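Local atomic coordinates of putative alpha-galactosidase/melibiase (Bacteroides fragilis, PDB entry 4OGZ), a protein that probably hydrolyses terminal, non-reducing alpha-D-galactose residues from alpha-D-galactosides, as a member of glycoside hydrolase family 27. Residues 28-33 with 58-63. Numbering follows the deposited sequence.
Sequences PFLFYI and TGIIKG
Thr58 meets Tyr32 through its carbonyl O, which lies in the plane of the phenol ring, at its edge, 3.2 Å from Tyr32 CE1. At the far end the Tyr32 hydroxyl is hydrogen-bonded to Asp133, and Arg132 makes a cation-pi contact with the ring. Gly59, in a turn with positive phi (81°), accepts a hydrogen bond from Ile33 N at its O (3.0 Å), against which Ile33 CG1 and CD1 pack. At Ile60 the antiparallel pairing begins, and a chi1 of -69° divides the branches: CG1, anti to the carbonyl carbon, reaches the Tyr32 ring edge, while CG2, anti to the backbone N, touches Leu30 CD1 at 3.5 Å.

Ile61 sits on the other face, hydrogen-bonded both ways to Phe31; the bond from Ile61 N to Phe31 O is nearly straight (2.8 Å, 169°). The side chains of Ile61 and Phe29 lie side by side, with Ile61 CG2 3.8 Å from Phe29 CE1, and Ile61 CD1 meets Ile33 CD1 at 4.1 Å as well as the edge of the Phe31 ring. Leu52 and Leu54 of adjacent strand 52-55 and Leu88 of the domain's other sheet pack on this cluster. Lys62 contributes mainly backbone, its CA-H directed at Phe29 O. Gly63 closes the pairing with two bonds to Phe29, the shorter from Phe29 N to Gly63 O (2.7 Å).

Five backbone hydrogen bonds thus tie the two central strands of the sheet, while Phe29, Phe31 and Ile61 face the hydrophobic core of the Ig-like domain and Tyr32, opposite, links to the putative catalytic barrel by polar contacts.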
loop_
_atom_site.group_PDB
_atom_site.type_symbol
_atom_site.label_atom_id
_atom_site.label_comp_id
_atom_site.label_asym_id
_atom_site.label_seq_id
_atom_site.Cartn_x
_atom_site.Cartn_y
_atom_site.Cartn_z
ATOM N N PRO A 28 17.109 12.077 -0.502
ATOM C CA PRO A 28 15.974 12.952 -0.452
ATOM C C PRO A 28 14.894 12.406 0.463
ATOM O O PRO A 28 14.642 11.194 0.457
ATOM C CB PRO A 28 15.508 12.996 -1.951
ATOM C CG PRO A 28 16.804 12.896 -2.702
ATOM C CD PRO A 28 17.640 11.943 -1.878
ATOM N N PHE A 29 14.264 13.323 1.220
ATOM C CA PHE A 29 13.148 13.058 2.130
ATOM C C PHE A 29 11.943 13.906 1.758
ATOM O O PHE A 29 12.068 15.124 1.571
ATOM C CB PHE A 29 13.494 13.444 3.544
ATOM C CG PHE A 29 12.441 13.061 4.595
ATOM C CD1 PHE A 29 11.343 13.874 4.863
ATOM C CD2 PHE A 29 12.603 11.899 5.357
ATOM C CE1 PHE A 29 10.415 13.510 5.849
ATOM C CE2 PHE A 29 11.675 11.523 6.305
ATOM C CZ PHE A 29 10.563 12.307 6.534
ATOM N N LEU A 30 10.782 13.259 1.693
ATOM C CA LEU A 30 9.530 13.895 1.361
ATOM C C LEU A 30 8.381 13.236 2.140
ATOM O O LEU A 30 8.225 12.001 2.119
ATOM C CB LEU A 30 9.255 13.766 -0.157
ATOM C CG LEU A 30 8.000 14.490 -0.599
ATOM C CD1 LEU A 30 8.156 15.984 -0.447
ATOM C CD2 LEU A 30 7.662 14.116 -2.062
ATOM N N PHE A 31 7.564 14.039 2.815
ATOM C CA PHE A 31 6.374 13.520 3.522
ATOM C C PHE A 31 5.305 14.589 3.668
ATOM O O PHE A 31 5.550 15.676 4.219
ATOM C CB PHE A 31 6.757 12.966 4.888
ATOM C CG PHE A 31 5.609 12.313 5.629
ATOM C CD1 PHE A 31 5.089 11.100 5.217
ATOM C CD2 PHE A 31 5.057 12.920 6.726
ATOM C CE1 PHE A 31 4.013 10.515 5.888
ATOM C CE2 PHE A 31 3.998 12.339 7.411
ATOM C CZ PHE A 31 3.479 11.121 7.009
ATOM N N TYR A 32 4.145 14.326 3.078
ATOM C CA TYR A 32 2.960 15.132 3.318
ATOM C C TYR A 32 2.246 14.564 4.552
ATOM O O TYR A 32 1.958 13.375 4.616
ATOM C CB TYR A 32 2.007 15.102 2.130
ATOM C CG TYR A 32 0.670 15.735 2.439
ATOM C CD1 TYR A 32 0.523 17.116 2.495
ATOM C CD2 TYR A 32 -0.458 14.954 2.701
ATOM C CE1 TYR A 32 -0.708 17.703 2.785
ATOM C CE2 TYR A 32 -1.683 15.540 2.985
ATOM C CZ TYR A 32 -1.776 16.926 3.046
ATOM O OH TYR A 32 -2.973 17.527 3.311
ATOM N N ILE A 33 1.931 15.441 5.486
ATOM C CA ILE A 33 1.270 15.066 6.742
ATOM C C ILE A 33 -0.217 14.876 6.473
ATOM O O ILE A 33 -0.919 15.859 6.291
ATOM C CB ILE A 33 1.411 16.153 7.788
ATOM C CG1 ILE A 33 2.888 16.445 8.071
ATOM C CG2 ILE A 33 0.673 15.780 9.082
ATOM C CD1 ILE A 33 3.082 17.841 8.617
ATOM N N THR A 58 1.505 24.043 3.191
ATOM C CA THR A 58 1.173 22.835 2.408
ATOM C C THR A 58 1.253 21.526 3.167
ATOM O O THR A 58 0.754 20.522 2.686
ATOM C CB THR A 58 2.073 22.697 1.174
ATOM O OG1 THR A 58 3.419 22.452 1.575
ATOM C CG2 THR A 58 1.999 23.965 0.371
ATOM N N GLY A 59 1.885 21.524 4.350
ATOM C CA GLY A 59 1.930 20.323 5.160
ATOM C C GLY A 59 3.008 19.356 4.718
ATOM O O GLY A 59 3.026 18.184 5.146
ATOM N N ILE A 60 3.915 19.826 3.862
ATOM C CA ILE A 60 4.959 18.975 3.305
ATOM C C ILE A 60 6.278 19.202 4.040
ATOM O O ILE A 60 6.743 20.341 4.131
ATOM C CB ILE A 60 5.123 19.221 1.785
ATOM C CG1 ILE A 60 3.899 18.695 1.033
ATOM C CG2 ILE A 60 6.327 18.507 1.241
ATOM C CD1 ILE A 60 3.825 19.132 -0.423
ATOM N N ILE A 61 6.842 18.106 4.548
ATOM C CA ILE A 61 8.176 18.066 5.117
ATOM C C ILE A 61 9.138 17.553 4.050
ATOM O O ILE A 61 8.856 16.575 3.343
ATOM C CB ILE A 61 8.249 17.152 6.330
ATOM C CG1 ILE A 61 7.321 17.661 7.416
ATOM C CG2 ILE A 61 9.665 17.073 6.903
ATOM C CD1 ILE A 61 7.000 16.561 8.417
ATOM N N LYS A 62 10.249 18.267 3.883
ATOM C CA LYS A 62 11.140 18.064 2.756
ATOM C C LYS A 62 12.579 18.305 3.211
ATOM O O LYS A 62 12.838 19.178 4.014
ATOM C CB LYS A 62 10.715 19.022 1.644
ATOM C CG LYS A 62 11.673 19.189 0.500
ATOM C CD LYS A 62 11.143 20.167 -0.558
ATOM C CE LYS A 62 11.900 20.087 -1.926
ATOM N NZ LYS A 62 11.904 18.793 -2.701
ATOM N N GLY A 63 13.496 17.516 2.664
ATOM C CA GLY A 63 14.898 17.795 2.748
ATOM C C GLY A 63 15.710 16.536 2.651
ATOM O O GLY A 63 15.461 15.679 1.828
#